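Local coordinates for hypothetical bacterial 6-phosphogluconolactonase (Bacteroides fragilis, PDB 3SCY), which probably hydrolyses 6-phosphogluconolactone to 6-phosphogluconate and folds as a seven-bladed beta-propeller, at residues Tyr65-Ser71 / Ala100-Leu105; Leu17-Ser23 / Val49-Leu55; Asp269-Tyr274 / Arg335-Gly340. The contacts are given in a common frame with arbitrary orientation. Where two conformers were deposited one is given. Numbering follows the deposited sequence.

Interaction 1: residues Tyr65-Ser71 / Ala100-Leu105; sequences YSVNEFS and ADPCYL
Strand 65-68, in the second strand of its propeller blade, faces strand 102-105, the first strand of the next blade, with axes 6.3 Å apart and N-to-C directions at 163°. The CA atoms of Glu69 and Asp101 lie 4.6 Å apart, those of Ser71 and Ala100 4.8 Å. Asp101 takes a left-handed backbone (phi/psi 55/59), and its N donates to Phe70 O at 2.8 Å (159°). Its OD1 accepts from a water that also lies 2.7 Å from Ser71 OG, and sits 4.0 Å from the like-charged Glu69 OE2; OD2 is hydrogen-bonded to Ser118 and, weakly, to Ser71 OG (3.3 Å, proton not settled). Glu69, chi1 and chi2 both t, bonds through OE1 to Tyr21 and Ser53. Beyond this polar end the contact is apolar: Val67 (m) sets CG1 4.0 Å from Pro102 CB and 4.3 Å from Leu105 CD2, and Tyr65 CB meets Leu105 CD1 at 3.8 Å. Pro102 O is buried without a polar partner. Such blade-to-blade packing implies apolar adhesion, with one firm direct hydrogen bond between the segments.

Interaction 2: residues Leu17-Ser23 / Val49-Leu55; sequences LVGTYTS and VANPSYL
From Leu17 to Thr20 the first segment is strand, then loop; it runs beside the irregular linker 49-55, with CA atoms of Thr20 and Ser53 5.0 Å apart and those of Tyr21 and Asn51 4.6 Å. Leu17 (chi1 m) places CB 3.6 Å from CD1 of Leu55, whose chi1 and chi2 are both p. At Gly19 the two segments come close: its CA is 3.1 Å from Pro52 O, and an ideal CB would lie only 2.4 Å from that oxygen, so glycine fits here. Thr20 N gives Pro52 O a weak bond of 3.2 Å at 120°. Tyr21 (chi1 m) brings CE1 to 3.6 Å from Ser53 CB, and its hydroxyl goes on to Glu69. Thr22 (p) forms a reciprocal pair with Asn51: Thr22 N donates to Asn51 OD1 (2.9 Å, 171°) and Asn51 N to Thr22 OG1 (2.9 Å, 168°). Asn51 OD1 also accepts from a water at 2.6 Å, weakly bonded to Ser23 OG at 3.1 Å. The linker bends to suit: Asn51 is left-handed (38/58), and Pro52 (-81/68) centres an inverse gamma turn, Ser53 N to Asn51 O 2.8 Å, weak. This is a propeller blade linker: it leaves outer strand 41-48, crosses beside strand 13-20 and enters strand 55-57 of the next blade, with strand 354-360 touching Ser53, Tyr54 and Leu55.

Interaction 3: residues Asp269-Tyr274 / Arg335-Gly340; sequences DGKYLY and RDQATG
An inter-blade contact at the propeller's periphery joins two tyrosines at the start of strand 272-277, the second of its blade, to the turn that links strands 329-335 and 342-350 of the next blade. Tyr272 and Tyr274, two apart in an extended chain and both chi1 m, direct their CA-to-CB bonds toward this turn. The turn is held by Asp336, whose OD1 accepts from Ala338 N (3.0 Å, an Asx turn) and whose O accepts from Gly340 N (2.8 Å). Gly340, with positive phi (83/-8), sets its CA 3.5 Å from the Tyr272 ring centroid, on the ring normal: a CH-pi contact. An ideal CB there would fall 2.4 Å from Tyr272 CD1. Tyr272 OH lies 3.1 Å from Ala338 O, a hydrogen bond whose proton has a rival acceptor. Deeper in, Tyr274 OH donates to Gly340 O (2.6 Å) and accepts from Arg335 NE (2.8 Å) and NH2 (3.1 Å); Arg335 NH1 goes to Gly317. At the solvent side one water accepts from Arg335 NH2 (2.8 Å) and donates to Asp269 OD2 (2.7 Å) and Gln337 O (2.8 Å). Asp269 OD1 makes an Asx turn with Lys271 N (3.0 Å) and also bonds Ser267. The blades thus meet through directional polar bonds and an aromatic face on glycine, with water mediating between Asp269 and Arg335.

Overall arrangement
Interactions 1 and 3 join adjacent blades, while interaction 2 packs a blade against the linker leading to the next. Interactions 1 and 2 are neighbours, centres 9 Å apart, and share Glu69: its OE1 lies 2.6 Å from Tyr21 OH and 2.7 Å from Ser53 OG, tying the linker contact to the next blade junction. The side chains of Glu69 and Tyr21 each come within about 3 Å of an unidentified bound molecule, probably from the crystallisation liquor, so this cluster may line a pocket. Interaction 3 stands apart, its centre 31 Å from that of interaction 1 and 29 Å from that of interaction 2, and the side chain of Thr339 is about 9 Å from the sodium ion sited at Gln302 and Leu342.

Interaction 1: residues Tyr65-Ser71 / Ala100-Leu105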
loop_
_atom_site.group_PDB
_atom_site.type_symbol
_atom_site.label_atom_id
_atom_site.label_comp_id
_atom_site.label_asym_id
_atom_site.label_seq_id
_atom_site.Cartn_x
_atom_site.Cartn_y
_atom_site.Cartn_z
ATOM N N TYR A 65 3.444 -11.688 4.187
ATOM C CA TYR A 65 4.102 -11.818 2.894
ATOM C C TYR A 65 4.765 -10.529 2.584
ATOM O O TYR A 65 4.167 -9.473 2.763
ATOM C CB TYR A 65 3.108 -12.206 1.783
ATOM C CG TYR A 65 2.379 -13.484 2.114
ATOM C CD1 TYR A 65 2.928 -14.724 1.803
ATOM C CD2 TYR A 65 1.175 -13.459 2.813
ATOM C CE1 TYR A 65 2.281 -15.912 2.155
ATOM C CE2 TYR A 65 0.547 -14.638 3.212
ATOM C CZ TYR A 65 1.099 -15.867 2.871
ATOM O OH TYR A 65 0.482 -17.037 3.228
ATOM N N SER A 66 6.028 -10.580 2.145
ATOM C CA SER A 66 6.732 -9.353 1.816
ATOM C C SER A 66 7.343 -9.436 0.452
ATOM O O SER A 66 7.720 -10.513 0.007
ATOM C CB SER A 66 7.820 -9.057 2.850
ATOM O OG SER A 66 9.034 -9.752 2.597
ATOM N N VAL A 67 7.511 -8.282 -0.185
ATOM C CA VAL A 67 8.272 -8.273 -1.418
ATOM C C VAL A 67 9.744 -8.326 -0.993
ATOM O O VAL A 67 10.068 -8.131 0.198
ATOM C CB VAL A 67 8.010 -7.033 -2.303
ATOM C CG1 VAL A 67 6.547 -6.944 -2.715
ATOM C CG2 VAL A 67 8.494 -5.736 -1.619
ATOM N N ASN A 68 10.630 -8.610 -1.961
ATOM C CA ASN A 68 12.087 -8.452 -1.852
ATOM C C ASN A 68 12.386 -7.582 -3.054
ATOM O O ASN A 68 12.435 -8.096 -4.179
ATOM C CB ASN A 68 12.832 -9.798 -1.830
ATOM C CG ASN A 68 12.407 -10.656 -0.662
ATOM O OD1 ASN A 68 12.785 -10.414 0.490
ATOM N ND2 ASN A 68 11.557 -11.638 -0.916
ATOM N N GLU A 69 12.456 -6.263 -2.845
ATOM C CA GLU A 69 12.533 -5.321 -3.953
ATOM C C GLU A 69 13.946 -5.169 -4.492
ATOM O O GLU A 69 14.752 -4.404 -3.968
ATOM C CB GLU A 69 11.915 -3.969 -3.581
ATOM C CG GLU A 69 11.704 -3.092 -4.802
ATOM C CD GLU A 69 11.326 -1.652 -4.534
ATOM O OE1 GLU A 69 10.942 -1.329 -3.388
ATOM O OE2 GLU A 69 11.366 -0.852 -5.495
ATOM N N PHE A 70 14.207 -5.919 -5.565
ATOM C CA PHE A 70 15.467 -5.941 -6.283
ATOM C C PHE A 70 15.225 -5.776 -7.760
ATOM O O PHE A 70 14.201 -6.247 -8.272
ATOM C CB PHE A 70 16.219 -7.244 -6.000
ATOM C CG PHE A 70 16.797 -7.219 -4.616
ATOM C CD1 PHE A 70 17.986 -6.543 -4.356
ATOM C CD2 PHE A 70 16.139 -7.835 -3.559
ATOM C CE1 PHE A 70 18.517 -6.506 -3.068
ATOM C CE2 PHE A 70 16.647 -7.762 -2.268
ATOM C CZ PHE A 70 17.846 -7.114 -2.033
ATOM N N SER A 71 16.190 -5.081 -8.425
ATOM C CA SER A 71 16.193 -4.666 -9.832
ATOM C C SER A 71 16.523 -5.792 -10.804
ATOM O O SER A 71 16.267 -5.638 -12.000
ATOM C CB SER A 71 17.186 -3.524 -10.042
ATOM O OG SER A 71 16.832 -2.393 -9.262
ATOM N N ALA A 100 11.154 -7.332 -12.195
ATOM C CA ALA A 100 11.992 -6.498 -11.351
ATOM C C ALA A 100 11.225 -5.497 -10.511
ATOM O O ALA A 100 10.190 -4.969 -10.923
ATOM C CB ALA A 100 13.009 -5.771 -12.200
ATOM N N ASP A 101 11.767 -5.255 -9.319
ATOM C CA ASP A 101 11.321 -4.307 -8.301
ATOM C C ASP A 101 9.851 -4.481 -7.862
ATOM O O ASP A 101 9.061 -3.523 -7.907
ATOM C CB ASP A 101 11.623 -2.854 -8.706
ATOM C CG ASP A 101 13.113 -2.554 -8.691
ATOM O OD1 ASP A 101 13.822 -3.082 -7.801
ATOM O OD2 ASP A 101 13.574 -1.817 -9.579
ATOM N N PRO A 102 9.499 -5.670 -7.333
ATOM C CA PRO A 102 8.146 -5.844 -6.761
ATOM C C PRO A 102 8.006 -4.834 -5.638
ATOM O O PRO A 102 8.904 -4.726 -4.806
ATOM C CB PRO A 102 8.131 -7.311 -6.315
ATOM C CG PRO A 102 9.611 -7.629 -6.057
ATOM C CD PRO A 102 10.338 -6.875 -7.133
ATOM N N CYS A 103 6.924 -4.010 -5.661
ATOM C CA CYS A 103 6.850 -2.889 -4.721
ATOM C C CYS A 103 5.515 -2.797 -4.003
ATOM O O CYS A 103 5.296 -1.862 -3.219
ATOM C CB CYS A 103 7.132 -1.592 -5.473
ATOM S SG CYS A 103 5.878 -1.204 -6.727
ATOM N N TYR A 104 4.623 -3.736 -4.264
ATOM C CA TYR A 104 3.295 -3.797 -3.668
ATOM C C TYR A 104 2.803 -5.209 -3.767
ATOM O O TYR A 104 3.144 -5.893 -4.743
ATOM C CB TYR A 104 2.301 -2.866 -4.398
ATOM C CG TYR A 104 1.088 -2.490 -3.560
ATOM C CD1 TYR A 104 -0.049 -3.303 -3.526
ATOM C CD2 TYR A 104 1.031 -1.274 -2.902
ATOM C CE1 TYR A 104 -1.181 -2.946 -2.787
ATOM C CE2 TYR A 104 -0.105 -0.886 -2.187
ATOM C CZ TYR A 104 -1.199 -1.734 -2.115
ATOM O OH TYR A 104 -2.326 -1.318 -1.448
ATOM N N LEU A 105 1.965 -5.645 -2.840
ATOM C CA LEU A 105 1.376 -6.973 -3.003
ATOM C C LEU A 105 -0.002 -7.025 -2.348
ATOM O O LEU A 105 -0.334 -6.190 -1.478
ATOM C CB LEU A 105 2.331 -8.119 -2.553
ATOM C CG LEU A 105 2.539 -8.410 -1.067
ATOM C CD1 LEU A 105 3.553 -9.539 -0.898
ATOM C CD2 LEU A 105 3.057 -7.197 -0.276
HETATM O O HOH W 1 15.979 -1.876 -6.717
#

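Interaction 2: residues Leu17-Ser23 / Val49-Leu55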
loop_
_atom_site.group_PDB
_atom_site.type_symbol
_atom_site.label_atom_id
_atom_site.label_comp_id
_atom_site.label_asym_id
_atom_site.label_seq_id
_atom_site.Cartn_x
_atom_site.Cartn_y
_atom_site.Cartn_z
ATOM N N LEU A 17 3.783 -4.044 11.851
ATOM C CA LEU A 17 4.834 -4.544 10.980
ATOM C C LEU A 17 5.437 -3.357 10.268
ATOM O O LEU A 17 4.702 -2.500 9.757
ATOM C CB LEU A 17 4.247 -5.520 9.957
ATOM C CG LEU A 17 3.599 -6.800 10.515
ATOM C CD1 LEU A 17 2.614 -7.400 9.478
ATOM C CD2 LEU A 17 4.665 -7.884 10.731
ATOM N N VAL A 18 6.773 -3.302 10.207
ATOM C CA VAL A 18 7.463 -2.219 9.526
ATOM C C VAL A 18 8.405 -2.794 8.485
ATOM O O VAL A 18 9.368 -3.478 8.847
ATOM C CB VAL A 18 8.235 -1.315 10.509
ATOM C CG1 VAL A 18 8.961 -0.188 9.761
ATOM C CG2 VAL A 18 7.292 -0.752 11.577
ATOM N N GLY A 19 8.126 -2.485 7.224
ATOM C CA GLY A 19 8.999 -2.825 6.103
ATOM C C GLY A 19 9.976 -1.675 5.886
ATOM O O GLY A 19 9.677 -0.513 6.195
ATOM N N THR A 20 11.156 -1.995 5.355
ATOM C CA THR A 20 12.253 -1.052 5.132
ATOM C C THR A 20 13.051 -1.340 3.883
ATOM O O THR A 20 12.871 -2.375 3.247
ATOM C CB THR A 20 13.262 -1.194 6.305
ATOM O OG1 THR A 20 13.934 -2.466 6.215
ATOM C CG2 THR A 20 12.619 -1.015 7.696
ATOM N N TYR A 21 13.978 -0.430 3.562
ATOM C CA TYR A 21 15.037 -0.707 2.594
ATOM C C TYR A 21 16.252 -1.097 3.417
ATOM O O TYR A 21 16.498 -0.510 4.477
ATOM C CB TYR A 21 15.314 0.482 1.686
ATOM C CG TYR A 21 14.269 0.628 0.606
ATOM C CD1 TYR A 21 14.146 -0.317 -0.406
ATOM C CD2 TYR A 21 13.376 1.693 0.616
ATOM C CE1 TYR A 21 13.192 -0.180 -1.411
ATOM C CE2 TYR A 21 12.428 1.849 -0.391
ATOM C CZ TYR A 21 12.321 0.897 -1.389
ATOM O OH TYR A 21 11.354 1.047 -2.361
ATOM N N THR A 22 16.988 -2.123 2.969
ATOM C CA THR A 22 18.097 -2.652 3.751
ATOM C C THR A 22 19.490 -2.254 3.204
ATOM O O THR A 22 20.463 -2.891 3.602
ATOM C CB THR A 22 17.956 -4.179 3.854
ATOM O OG1 THR A 22 17.810 -4.748 2.547
ATOM C CG2 THR A 22 16.761 -4.584 4.701
ATOM N N SER A 23 19.591 -1.179 2.370
ATOM C CA SER A 23 20.884 -0.678 1.837
ATOM C C SER A 23 21.750 -0.082 2.943
ATOM O O SER A 23 22.956 0.078 2.750
ATOM C CB SER A 23 20.676 0.367 0.740
ATOM O OG SER A 23 19.685 1.326 1.082
ATOM N N VAL A 49 15.593 -9.851 6.346
ATOM C CA VAL A 49 14.947 -9.954 5.027
ATOM C C VAL A 49 15.489 -8.837 4.152
ATOM O O VAL A 49 15.537 -7.718 4.623
ATOM C CB VAL A 49 13.390 -9.842 5.101
ATOM C CG1 VAL A 49 12.747 -10.401 3.837
ATOM C CG2 VAL A 49 12.804 -10.501 6.344
ATOM N N ALA A 50 15.844 -9.115 2.900
ATOM C CA ALA A 50 16.372 -8.075 2.022
ATOM C C ALA A 50 15.280 -7.256 1.355
ATOM O O ALA A 50 14.329 -7.817 0.816
ATOM C CB ALA A 50 17.255 -8.711 0.977
ATOM N N ASN A 51 15.406 -5.902 1.439
ATOM C CA ASN A 51 14.490 -4.912 0.861
ATOM C C ASN A 51 12.999 -5.318 0.948
ATOM O O ASN A 51 12.301 -5.349 -0.077
ATOM C CB ASN A 51 14.847 -4.584 -0.579
ATOM C CG ASN A 51 16.075 -3.737 -0.680
ATOM O OD1 ASN A 51 16.459 -3.055 0.265
ATOM N ND2 ASN A 51 16.812 -3.922 -1.760
ATOM N N PRO A 52 12.487 -5.572 2.171
ATOM C CA PRO A 52 11.048 -5.849 2.321
ATOM C C PRO A 52 10.263 -4.518 2.324
ATOM O O PRO A 52 9.758 -4.063 3.362
ATOM C CB PRO A 52 10.994 -6.572 3.665
ATOM C CG PRO A 52 12.091 -5.935 4.471
ATOM C CD PRO A 52 13.178 -5.561 3.487
ATOM N N SER A 53 10.245 -3.839 1.152
ATOM C CA SER A 53 9.691 -2.481 1.086
ATOM C C SER A 53 8.161 -2.414 1.160
ATOM O O SER A 53 7.593 -1.333 1.353
ATOM C CB SER A 53 10.181 -1.763 -0.154
ATOM O OG SER A 53 9.643 -2.423 -1.281
ATOM N N TYR A 54 7.509 -3.547 0.992
ATOM C CA TYR A 54 6.072 -3.649 1.137
ATOM C C TYR A 54 5.776 -5.021 1.676
ATOM O O TYR A 54 6.413 -6.004 1.284
ATOM C CB TYR A 54 5.305 -3.380 -0.196
ATOM C CG TYR A 54 3.962 -2.736 0.061
ATOM C CD1 TYR A 54 3.855 -1.354 0.225
ATOM C CD2 TYR A 54 2.821 -3.510 0.274
ATOM C CE1 TYR A 54 2.656 -0.760 0.611
ATOM C CE2 TYR A 54 1.604 -2.917 0.639
ATOM C CZ TYR A 54 1.535 -1.542 0.805
ATOM O OH TYR A 54 0.364 -0.909 1.182
ATOM N N LEU A 55 4.816 -5.089 2.563
ATOM C CA LEU A 55 4.416 -6.350 3.156
ATOM C C LEU A 55 2.953 -6.289 3.546
ATOM O O LEU A 55 2.367 -5.213 3.698
ATOM C CB LEU A 55 5.298 -6.701 4.386
ATOM C CG LEU A 55 5.489 -5.623 5.466
ATOM C CD1 LEU A 55 4.299 -5.538 6.384
ATOM C CD2 LEU A 55 6.677 -5.962 6.341
HETATM O O HOH W 2 18.087 -1.046 -0.181
#

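Interaction 3: residues Asp269-Tyr274 / Arg335-Gly340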
loop_
_atom_site.group_PDB
_atom_site.type_symbol
_atom_site.label_atom_id
_atom_site.label_comp_id
_atom_site.label_asym_id
_atom_site.label_seq_id
_atom_site.Cartn_x
_atom_site.Cartn_y
_atom_site.Cartn_z
ATOM N N ASP A 269 -13.765 6.372 9.703
ATOM C CA ASP A 269 -15.133 6.892 9.669
ATOM C C ASP A 269 -15.518 7.432 8.273
ATOM O O ASP A 269 -16.663 7.839 8.077
ATOM C CB ASP A 269 -15.345 7.954 10.772
ATOM C CG ASP A 269 -14.478 9.210 10.664
ATOM O OD1 ASP A 269 -13.809 9.389 9.622
ATOM O OD2 ASP A 269 -14.502 10.026 11.613
ATOM N N GLY A 270 -14.559 7.443 7.342
ATOM C CA GLY A 270 -14.738 7.875 5.958
ATOM C C GLY A 270 -14.889 9.373 5.754
ATOM O O GLY A 270 -15.155 9.822 4.631
ATOM N N LYS A 271 -14.727 10.150 6.827
ATOM C CA LYS A 271 -14.926 11.600 6.770
ATOM C C LYS A 271 -13.727 12.381 6.205
ATOM O O LYS A 271 -13.926 13.501 5.706
ATOM C CB LYS A 271 -15.274 12.141 8.153
ATOM C CG LYS A 271 -16.715 11.855 8.547
ATOM C CD LYS A 271 -17.121 12.656 9.776
ATOM C CE LYS A 271 -18.542 12.363 10.198
ATOM N NZ LYS A 271 -18.950 13.190 11.363
ATOM N N TYR A 272 -12.505 11.807 6.255
ATOM C CA TYR A 272 -11.333 12.513 5.768
ATOM C C TYR A 272 -10.463 11.617 4.977
ATOM O O TYR A 272 -10.434 10.409 5.215
ATOM C CB TYR A 272 -10.500 13.123 6.928
ATOM C CG TYR A 272 -11.238 14.230 7.642
ATOM C CD1 TYR A 272 -11.229 15.534 7.149
ATOM C CD2 TYR A 272 -12.024 13.957 8.755
ATOM C CE1 TYR A 272 -11.993 16.532 7.743
ATOM C CE2 TYR A 272 -12.792 14.945 9.356
ATOM C CZ TYR A 272 -12.759 16.234 8.858
ATOM O OH TYR A 272 -13.541 17.206 9.444
ATOM N N LEU A 273 -9.798 12.205 3.984
ATOM C CA LEU A 273 -8.839 11.542 3.117
ATOM C C LEU A 273 -7.482 12.214 3.322
ATOM O O LEU A 273 -7.388 13.446 3.367
ATOM C CB LEU A 273 -9.279 11.608 1.653
ATOM C CG LEU A 273 -8.357 10.830 0.683
ATOM C CD1 LEU A 273 -9.138 10.049 -0.299
ATOM C CD2 LEU A 273 -7.345 11.744 -0.021
ATOM N N TYR A 274 -6.422 11.401 3.356
ATOM C CA TYR A 274 -5.066 11.890 3.534
ATOM C C TYR A 274 -4.192 11.399 2.397
ATOM O O TYR A 274 -4.318 10.242 1.976
ATOM C CB TYR A 274 -4.498 11.372 4.883
ATOM C CG TYR A 274 -5.301 11.870 6.062
ATOM C CD1 TYR A 274 -6.447 11.197 6.487
ATOM C CD2 TYR A 274 -4.911 13.008 6.760
ATOM C CE1 TYR A 274 -7.231 11.691 7.536
ATOM C CE2 TYR A 274 -5.645 13.473 7.852
ATOM C CZ TYR A 274 -6.817 12.828 8.218
ATOM O OH TYR A 274 -7.546 13.325 9.272
ATOM N N ARG A 335 -5.091 12.516 15.552
ATOM C CA ARG A 335 -6.145 13.031 14.688
ATOM C C ARG A 335 -7.249 13.672 15.467
ATOM O O ARG A 335 -7.761 13.084 16.423
ATOM C CB ARG A 335 -6.795 11.908 13.877
ATOM C CG ARG A 335 -5.956 11.332 12.773
ATOM C CD ARG A 335 -6.785 10.449 11.838
ATOM N NE ARG A 335 -7.801 11.178 11.080
ATOM C CZ ARG A 335 -9.110 11.135 11.307
ATOM N NH1 ARG A 335 -9.606 10.327 12.237
ATOM N NH2 ARG A 335 -9.938 11.888 10.592
ATOM N N ASP A 336 -7.686 14.837 15.016
ATOM C CA ASP A 336 -8.879 15.436 15.580
ATOM C C ASP A 336 -9.982 14.917 14.697
ATOM O O ASP A 336 -9.992 15.211 13.497
ATOM C CB ASP A 336 -8.775 16.971 15.596
ATOM C CG ASP A 336 -9.987 17.651 16.215
ATOM O OD1 ASP A 336 -11.115 17.145 16.027
ATOM O OD2 ASP A 336 -9.820 18.729 16.806
ATOM N N GLN A 337 -10.871 14.079 15.252
ATOM C CA GLN A 337 -11.895 13.408 14.441
ATOM C C GLN A 337 -12.970 14.369 13.914
ATOM O O GLN A 337 -13.580 14.074 12.887
ATOM C CB GLN A 337 -12.507 12.203 15.196
ATOM C CG GLN A 337 -11.392 11.280 15.760
ATOM C CD GLN A 337 -11.534 9.795 15.528
ATOM O OE1 GLN A 337 -11.704 9.312 14.399
ATOM N NE2 GLN A 337 -11.311 9.029 16.583
ATOM N N ALA A 338 -13.098 15.556 14.504
ATOM C CA ALA A 338 -14.063 16.555 14.068
ATOM C C ALA A 338 -13.513 17.519 12.997
ATOM O O ALA A 338 -14.303 18.122 12.275
ATOM C CB ALA A 338 -14.544 17.346 15.266
ATOM N N THR A 339 -12.188 17.703 12.905
ATOM C CA THR A 339 -11.628 18.629 11.912
ATOM C C THR A 339 -10.709 17.934 10.905
ATOM O O THR A 339 -10.371 18.539 9.893
ATOM C CB THR A 339 -10.807 19.728 12.610
ATOM O OG1 THR A 339 -9.652 19.105 13.175
ATOM C CG2 THR A 339 -11.611 20.475 13.669
ATOM N N GLY A 340 -10.264 16.722 11.215
ATOM C CA GLY A 340 -9.322 15.997 10.361
ATOM C C GLY A 340 -7.870 16.383 10.586
ATOM O O GLY A 340 -6.974 15.712 10.066
HETATM O O HOH W 3 -12.129 7.718 12.021
HETATM O O HOH W 4 -12.575 11.923 11.435
HETATM O O HOH W 5 -13.097 19.842 8.436
#